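Local coordinates for protein nicastrin (Dictyostelium purpureum, PDB 4R12) that probably serves as an essential subunit of gamma-secretase, the membrane complex that cleaves integral membrane proteins such as Notch receptors within the bilayer, at residues Val152-Arg155 against Asn156-Lys159; Leu245-Ile248 against Lys249-Ala253; Ile27-Asp31 against Gly32-Cys36; Thr496-Pro499 against Tyr500-Leu504. One frame throughout, in Å; residues are numbered along the deposited sequence.

Contact 1. Residues Val152-Arg155 against Asn156-Lys159; sequences VAIR and NVSK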
# COMPACT_ATOMS: atom_id res chain seq x y z
N VAL A 152 23.87 -3.28 12.56
CA VAL A 152 25.07 -2.84 13.28
C VAL A 152 25.98 -4.04 13.56
O VAL A 152 27.19 -4.00 13.30
CB VAL A 152 24.71 -2.12 14.60
CG1 VAL A 152 25.97 -1.87 15.45
CG2 VAL A 152 23.97 -0.83 14.32
N ALA A 153 25.39 -5.11 14.06
CA ALA A 153 26.16 -6.29 14.44
C ALA A 153 26.74 -6.99 13.21
O ALA A 153 27.90 -7.39 13.20
CB ALA A 153 25.31 -7.23 15.27
N ILE A 154 25.94 -7.12 12.16
CA ILE A 154 26.38 -7.79 10.94
C ILE A 154 27.41 -6.96 10.15
O ILE A 154 28.29 -7.52 9.50
CB ILE A 154 25.17 -8.12 10.04
CG1 ILE A 154 24.28 -9.14 10.75
CG2 ILE A 154 25.62 -8.68 8.69
CD1 ILE A 154 25.00 -10.41 11.08
N ARG A 155 27.29 -5.64 10.22
CA ARG A 155 28.30 -4.77 9.63
C ARG A 155 29.63 -4.98 10.34
O ARG A 155 30.69 -4.99 9.70
CB ARG A 155 27.90 -3.29 9.71
CG ARG A 155 28.87 -2.35 8.99
CD ARG A 155 28.54 -0.86 9.18
NE ARG A 155 27.25 -0.47 8.60
CZ ARG A 155 27.11 0.17 7.44
NH1 ARG A 155 28.17 0.49 6.71
NH2 ARG A 155 25.89 0.49 7.01
N ASN A 156 29.57 -5.18 11.64
CA ASN A 156 30.74 -5.43 12.44
C ASN A 156 31.47 -6.71 12.03
O ASN A 156 32.60 -6.66 11.62
CB ASN A 156 30.33 -5.48 13.90
CG ASN A 156 31.51 -5.58 14.83
OD1 ASN A 156 32.53 -4.99 14.61
ND2 ASN A 156 31.36 -6.31 15.88
N VAL A 157 30.81 -7.84 12.11
CA VAL A 157 31.44 -9.10 11.78
C VAL A 157 31.85 -9.26 10.33
O VAL A 157 32.87 -9.82 10.03
CB VAL A 157 30.58 -10.28 12.17
CG1 VAL A 157 30.29 -10.24 13.65
CG2 VAL A 157 29.31 -10.27 11.37
N SER A 158 31.03 -8.72 9.43
CA SER A 158 31.32 -8.76 8.01
C SER A 158 32.57 -7.95 7.68
O SER A 158 33.26 -8.22 6.69
CB SER A 158 30.13 -8.24 7.20
OG SER A 158 30.18 -6.83 7.06
N LYS A 159 32.86 -6.95 8.51
CA LYS A 159 34.01 -6.13 8.32
C LYS A 159 35.23 -6.81 8.91
O LYS A 159 36.30 -6.67 8.41
CB LYS A 159 33.78 -4.77 8.98
CG LYS A 159 34.78 -3.71 8.60
CD LYS A 159 34.30 -2.32 8.93
CE LYS A 159 35.29 -1.29 8.44
NZ LYS A 159 34.76 0.10 8.37

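Contact 2. Residues Leu245-Ile248 against Lys249-Ala253; sequences LSVI and KSLAA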
# COMPACT_ATOMS: atom_id res chain seq x y z
N LEU A 245 -8.30 9.10 7.42
CA LEU A 245 -8.87 8.60 8.67
C LEU A 245 -9.03 9.74 9.69
O LEU A 245 -10.03 9.77 10.43
CB LEU A 245 -8.02 7.46 9.28
CG LEU A 245 -8.10 6.14 8.49
CD1 LEU A 245 -6.99 5.18 8.95
CD2 LEU A 245 -9.47 5.48 8.67
N SER A 246 -8.09 10.67 9.72
CA SER A 246 -8.15 11.78 10.68
C SER A 246 -9.23 12.80 10.27
O SER A 246 -9.89 13.40 11.13
CB SER A 246 -6.78 12.46 10.81
OG SER A 246 -5.80 11.52 11.25
N VAL A 247 -9.41 12.97 8.97
CA VAL A 247 -10.53 13.74 8.44
C VAL A 247 -11.87 13.14 8.88
O VAL A 247 -12.76 13.83 9.34
CB VAL A 247 -10.47 13.81 6.89
CG1 VAL A 247 -11.83 14.21 6.30
CG2 VAL A 247 -9.38 14.79 6.43
N ILE A 248 -11.99 11.82 8.72
CA ILE A 248 -13.20 11.08 9.10
C ILE A 248 -13.44 11.20 10.61
O ILE A 248 -14.55 11.52 11.06
CB ILE A 248 -13.09 9.61 8.66
CG1 ILE A 248 -13.12 9.53 7.12
CG2 ILE A 248 -14.24 8.78 9.22
CD1 ILE A 248 -12.74 8.21 6.55
N LYS A 249 -12.39 11.02 11.40
CA LYS A 249 -12.54 11.20 12.84
C LYS A 249 -12.99 12.62 13.19
O LYS A 249 -13.82 12.83 14.09
CB LYS A 249 -11.23 10.87 13.56
CG LYS A 249 -11.32 11.00 15.09
CD LYS A 249 -12.09 9.83 15.72
CE LYS A 249 -12.09 9.93 17.26
NZ LYS A 249 -12.98 8.92 17.88
N SER A 250 -12.45 13.61 12.47
CA SER A 250 -12.82 15.00 12.74
C SER A 250 -14.27 15.26 12.32
O SER A 250 -15.00 15.96 13.02
CB SER A 250 -11.86 15.95 12.03
OG SER A 250 -10.52 15.70 12.44
N LEU A 251 -14.67 14.71 11.19
CA LEU A 251 -16.04 14.87 10.71
C LEU A 251 -17.03 14.10 11.58
O LEU A 251 -18.21 14.44 11.60
CB LEU A 251 -16.17 14.41 9.26
CG LEU A 251 -15.52 15.36 8.24
CD1 LEU A 251 -15.59 14.79 6.82
CD2 LEU A 251 -16.18 16.73 8.31
N ALA A 252 -16.57 13.07 12.29
CA ALA A 252 -17.46 12.31 13.16
C ALA A 252 -18.07 13.18 14.26
O ALA A 252 -19.15 12.88 14.77
CB ALA A 252 -16.74 11.13 13.79
N ALA A 253 -17.37 14.25 14.62
CA ALA A 253 -17.81 15.10 15.72
C ALA A 253 -18.64 16.30 15.27
O ALA A 253 -19.11 17.06 16.11
CB ALA A 253 -16.60 15.58 16.53

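Contact 3. Residues Ile27-Asp31 against Gly32-Cys36; sequences IMTSD and GQFGC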
# COMPACT_ATOMS: atom_id res chain seq x y z
N ILE A 27 7.58 -12.94 -7.19
CA ILE A 27 6.28 -12.64 -7.75
C ILE A 27 6.26 -13.07 -9.22
O ILE A 27 7.15 -12.71 -9.98
CB ILE A 27 5.93 -11.14 -7.65
CG1 ILE A 27 6.04 -10.64 -6.21
CG2 ILE A 27 4.55 -10.86 -8.24
CD1 ILE A 27 4.93 -11.08 -5.33
N MET A 28 5.25 -13.83 -9.61
CA MET A 28 5.13 -14.24 -11.00
C MET A 28 4.14 -13.34 -11.76
O MET A 28 3.22 -12.78 -11.17
CB MET A 28 4.70 -15.71 -11.11
CG MET A 28 5.87 -16.67 -11.24
SD MET A 28 7.07 -16.59 -9.89
CE MET A 28 5.98 -17.03 -8.53
N THR A 29 4.39 -13.18 -13.05
CA THR A 29 3.47 -12.46 -13.93
C THR A 29 3.08 -13.36 -15.10
O THR A 29 3.48 -14.52 -15.14
CB THR A 29 4.11 -11.18 -14.49
OG1 THR A 29 5.25 -11.54 -15.28
CG2 THR A 29 4.53 -10.27 -13.33
N SER A 30 2.30 -12.83 -16.03
CA SER A 30 1.96 -13.57 -17.25
C SER A 30 3.18 -14.07 -18.00
O SER A 30 3.24 -15.23 -18.41
CB SER A 30 1.13 -12.71 -18.21
OG SER A 30 -0.20 -12.57 -17.75
N ASP A 31 4.16 -13.19 -18.17
CA ASP A 31 5.31 -13.47 -19.04
C ASP A 31 6.60 -13.86 -18.32
O ASP A 31 7.61 -14.11 -18.98
CB ASP A 31 5.61 -12.24 -19.91
CG ASP A 31 4.39 -11.75 -20.66
OD1 ASP A 31 3.64 -12.59 -21.20
OD2 ASP A 31 4.20 -10.51 -20.71
N GLY A 32 6.61 -13.87 -16.99
CA GLY A 32 7.85 -14.09 -16.28
C GLY A 32 7.76 -13.97 -14.77
O GLY A 32 6.75 -14.33 -14.16
N GLN A 33 8.82 -13.47 -14.17
CA GLN A 33 8.93 -13.48 -12.72
C GLN A 33 9.89 -12.39 -12.32
O GLN A 33 10.75 -11.97 -13.12
CB GLN A 33 9.41 -14.85 -12.23
CG GLN A 33 10.82 -15.19 -12.70
CD GLN A 33 11.23 -16.63 -12.41
OE1 GLN A 33 10.52 -17.38 -11.73
NE2 GLN A 33 12.37 -17.04 -12.95
N PHE A 34 9.74 -11.90 -11.09
CA PHE A 34 10.71 -10.98 -10.52
C PHE A 34 10.82 -11.21 -9.03
O PHE A 34 10.05 -11.98 -8.45
CB PHE A 34 10.36 -9.51 -10.86
CG PHE A 34 9.03 -9.04 -10.30
CD1 PHE A 34 7.87 -9.15 -11.05
CD2 PHE A 34 8.96 -8.41 -9.06
CE1 PHE A 34 6.64 -8.66 -10.56
CE2 PHE A 34 7.74 -7.94 -8.55
CZ PHE A 34 6.58 -8.07 -9.31
N GLY A 35 11.80 -10.57 -8.41
CA GLY A 35 12.09 -10.84 -7.01
C GLY A 35 13.04 -12.01 -6.87
O GLY A 35 13.71 -12.42 -7.83
N CYS A 36 13.09 -12.57 -5.67
CA CYS A 36 14.19 -13.46 -5.30
C CYS A 36 13.70 -14.76 -4.68
O CYS A 36 12.56 -14.87 -4.23
CB CYS A 36 15.11 -12.76 -4.29
SG CYS A 36 15.31 -10.97 -4.52

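Contact 4. Residues Thr496-Pro499 against Tyr500-Leu504; sequences TLSP and YETKL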
# COMPACT_ATOMS: atom_id res chain seq x y z
N THR A 496 -10.87 -15.73 1.83
CA THR A 496 -10.11 -14.49 1.72
C THR A 496 -9.13 -14.32 2.87
O THR A 496 -9.35 -14.82 3.97
CB THR A 496 -11.03 -13.25 1.68
OG1 THR A 496 -11.86 -13.23 2.84
CG2 THR A 496 -11.90 -13.27 0.42
N LEU A 497 -8.05 -13.60 2.60
CA LEU A 497 -6.99 -13.35 3.58
C LEU A 497 -6.72 -11.86 3.68
O LEU A 497 -6.80 -11.15 2.67
CB LEU A 497 -5.70 -14.08 3.18
CG LEU A 497 -5.75 -15.60 3.05
CD1 LEU A 497 -4.45 -16.10 2.41
CD2 LEU A 497 -5.97 -16.25 4.42
N SER A 498 -6.37 -11.40 4.88
CA SER A 498 -5.97 -10.01 5.05
C SER A 498 -4.89 -9.85 6.12
O SER A 498 -5.00 -10.41 7.21
CB SER A 498 -7.18 -9.13 5.43
OG SER A 498 -8.01 -8.87 4.31
N PRO A 499 -3.85 -9.07 5.81
CA PRO A 499 -2.83 -8.75 6.81
C PRO A 499 -3.37 -7.85 7.91
O PRO A 499 -4.45 -7.27 7.78
CB PRO A 499 -1.74 -8.03 6.01
CG PRO A 499 -2.13 -8.20 4.53
CD PRO A 499 -3.60 -8.40 4.52
N TYR A 500 -2.59 -7.71 8.98
CA TYR A 500 -2.95 -6.92 10.14
C TYR A 500 -3.36 -5.52 9.75
O TYR A 500 -4.36 -5.00 10.24
CB TYR A 500 -1.78 -6.87 11.12
CG TYR A 500 -2.08 -6.11 12.40
CD1 TYR A 500 -2.71 -6.74 13.47
CD2 TYR A 500 -1.73 -4.77 12.54
CE1 TYR A 500 -2.99 -6.05 14.65
CE2 TYR A 500 -2.00 -4.07 13.71
CZ TYR A 500 -2.64 -4.72 14.76
OH TYR A 500 -2.92 -4.04 15.94
N GLU A 501 -2.58 -4.92 8.85
CA GLU A 501 -2.81 -3.54 8.43
C GLU A 501 -4.21 -3.30 7.85
O GLU A 501 -4.83 -2.29 8.17
CB GLU A 501 -1.75 -3.12 7.41
CG GLU A 501 -0.44 -2.65 8.03
CD GLU A 501 0.44 -3.79 8.52
OE1 GLU A 501 1.44 -3.48 9.22
OE2 GLU A 501 0.15 -4.97 8.22
N THR A 502 -4.69 -4.22 7.02
CA THR A 502 -6.05 -4.12 6.48
C THR A 502 -7.12 -4.31 7.55
O THR A 502 -8.08 -3.55 7.61
CB THR A 502 -6.28 -5.16 5.35
OG1 THR A 502 -5.45 -4.85 4.24
CG2 THR A 502 -7.72 -5.13 4.88
N LYS A 503 -6.95 -5.31 8.40
CA LYS A 503 -7.90 -5.52 9.50
C LYS A 503 -7.97 -4.31 10.43
O LYS A 503 -9.06 -3.90 10.85
CB LYS A 503 -7.52 -6.77 10.28
CG LYS A 503 -7.58 -8.05 9.46
CD LYS A 503 -7.19 -9.26 10.31
CE LYS A 503 -7.69 -10.54 9.65
NZ LYS A 503 -6.59 -11.45 9.25
N LEU A 504 -6.81 -3.74 10.75
CA LEU A 504 -6.77 -2.54 11.60
C LEU A 504 -7.49 -1.36 10.95
O LEU A 504 -8.33 -0.70 11.60
CB LEU A 504 -5.32 -2.15 11.93
CG LEU A 504 -5.13 -0.87 12.76
CD1 LEU A 504 -5.97 -0.90 14.04
CD2 LEU A 504 -3.67 -0.66 13.11
O HOH W 1 -6.67 -13.37 7.20

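Contact 1. Residues Val152-Arg155 against Asn156-Lys159
V152 O accepts from the amide of N156, 3.1 Å from N156 N, one of the i to i+4 bonds of helix 148-160. The next carbonyl, that of A153, takes the straightest of them: V157 N donates at 167°, while N156 CB presses to 3.2 Å from A153 O. I154 accepts from S158 N at 3.0 Å from its O, and S158 CB lies equally near that oxygen. With V157 CG1 set anti to its own carbonyl carbon (chi1 -58°), the other methyl, CG2, falls between the backbone N and C and comes 3.5 Å from I154 O; it also meets I154 CD1 at 4.3 Å, a loose apolar touch. R155 O receives a weak bond from K159 N. The guanidinium of R155 leaves the helix altogether, NE forming a salt bridge with D99 and NH2 another with D73, and this double grip probably fixes its rotation. In the small lobe the helix lies against strand 43-50, where V157 and S158 touch L47 and S158 and K159 touch L49, while I154 packs on L18.

Contact 2. Residues Leu245-Ile248 against Lys249-Ala253
S250 bends its hydroxyl back along the helix to the carbonyl of S246, OG lying 2.7 Å from S246 O. The torsion explains the reach: OG stands beside its own backbone N and anti to the carbonyl carbon (chi1 -58°), facing the preceding turn. The amide of S250 donates to the same oxygen at 2.9 Å from N to O, so S246 O is held by two donors that approach from opposite faces of its carbonyl plane. Having given its proton to S246, S250 OG also accepts from the amide of D451, which ties the helix to the residue just ahead of helix 452-463. Replacing S250 with alanine would probably leave S246 O with its amide bond alone and D451 N without its acceptor here. S246 OG repeats the pattern one turn earlier, turned back to V242 O.

All this belongs to the end of helix 234-252 in the large lobe, whose family is related to the zinc exopeptidases, and the helix here is buried between strand 262-268 and helices 427-441 and 452-463. V247 and L251, one turn apart, run alongside each other, V247 CG1 resting 3.8 Å from L251 CD1. V247 carries CG1 anti to its backbone N, next to the carbonyl carbon, and L251 CG folds in to 3.3 Å from V247 O. Both side chains continue into helix 427-441, V247 onto V431 and S435, L251 onto I438. I248 packs on F265 and F267 of strand 262-268, and L251 also reaches F265.

Contact 3. Residues Ile27-Asp31 against Gly32-Cys36
G32 meets T29 at the tip of a hairpin, where S30 and D31 have the backbone angles of a type I turn. Its carbonyl takes T29 N, 2.9 Å from G32 O, the donor standing above the carbonyl plane, and its amide makes a weak bond to T29 OG1. Q33 pairs with M28 at a non-hydrogen-bonded position: Q33 CB lies 3.7 Å from M28 SD, which the bend at chi2 (58°) brings alongside, and Q33 OE1 accepts from I181 N. F34 pairs with I27 through backbone bonds, I27 N to F34 O and F34 N to I27 O, both 2.9 Å. The phenyl ring lies with one face against I27, whose CB makes a CH-pi contact 3.9 Å from the centroid, while T29 CG2 meets the ring edge, 3.8 Å from CE1. Trading this phenylalanine for a serine would probably strip I27 and T29 of their shared apolar cover. At phi 87°, psi -163° a side chain at G35, where the chain turns a corner, would jam against the preceding carbonyl oxygen; C36 is disulfide-bonded to C24. The hairpin rests between strand 572-575, touched by I27, M28 and T29, and strand 138-139, touched by Q33 and C36.

Contact 4. Residues Thr496-Pro499 against Tyr500-Leu504
K503 runs its chain back alongside S498, bringing NZ 2.8 Å from S498 O. The NZ donates in the carbonyl plane. CG starts anti to the lysine's own carbonyl carbon (chi1 -63°), so the side chain runs back past the helix start, and a final bend at chi4 of 117° turns NZ onto its acceptor; on the way CG passes 3.6 Å from P499 O. A water accepts from both K503 NZ and S498 N, at 2.8 and 3.1 Å from its oxygen, so the lysine holds S498 by its carbonyl directly and by its amide through solvent.

This is the entry to helix 500-512, with P499 in the N-cap position. A proline has no side-chain hydroxyl or carboxylate to cap the first amides, and what closes the first turn is its backbone oxygen: K503 N donates to P499 O at 3.2 Å, nearly along the C=O axis, while T502 N adds a weak bond to the same atom. T502 turns CG2 to the serine, 3.8 Å from S498 OG, whereas its OG1 lies 4.0 Å from CD of the proline ring, the two side chains crossing at a slant. Y500 and E501, at the outset of the helix, carry their polar ends to other partners: Y500 OH bonds N470 and E501 OE1 takes the amide of N483. S498 also touches Q198 of strand 192-203.

How the contacts relate
From the N terminus the chain makes contact 3, where 27-36 doubles back as a hairpin in the small lobe. Contact 1 follows in the same lobe, part of helix 148-160, its nearest atoms about 17 Å from the hairpin. Contact 2 lies in the large lobe, at the end of helix 234-252, on the opposite side of the chain's centre from contact 3. Contact 4 comes last, where a loop enters helix 500-512. The four are in series, and none nests in or crosses another. Contacts 2 and 4 come nearest, about 7 Å between closest atoms. Contact 1 packs on strand 43-50, contact 2 on 262-268 and contact 3 on 572-575; contact 4 touches strand 192-203.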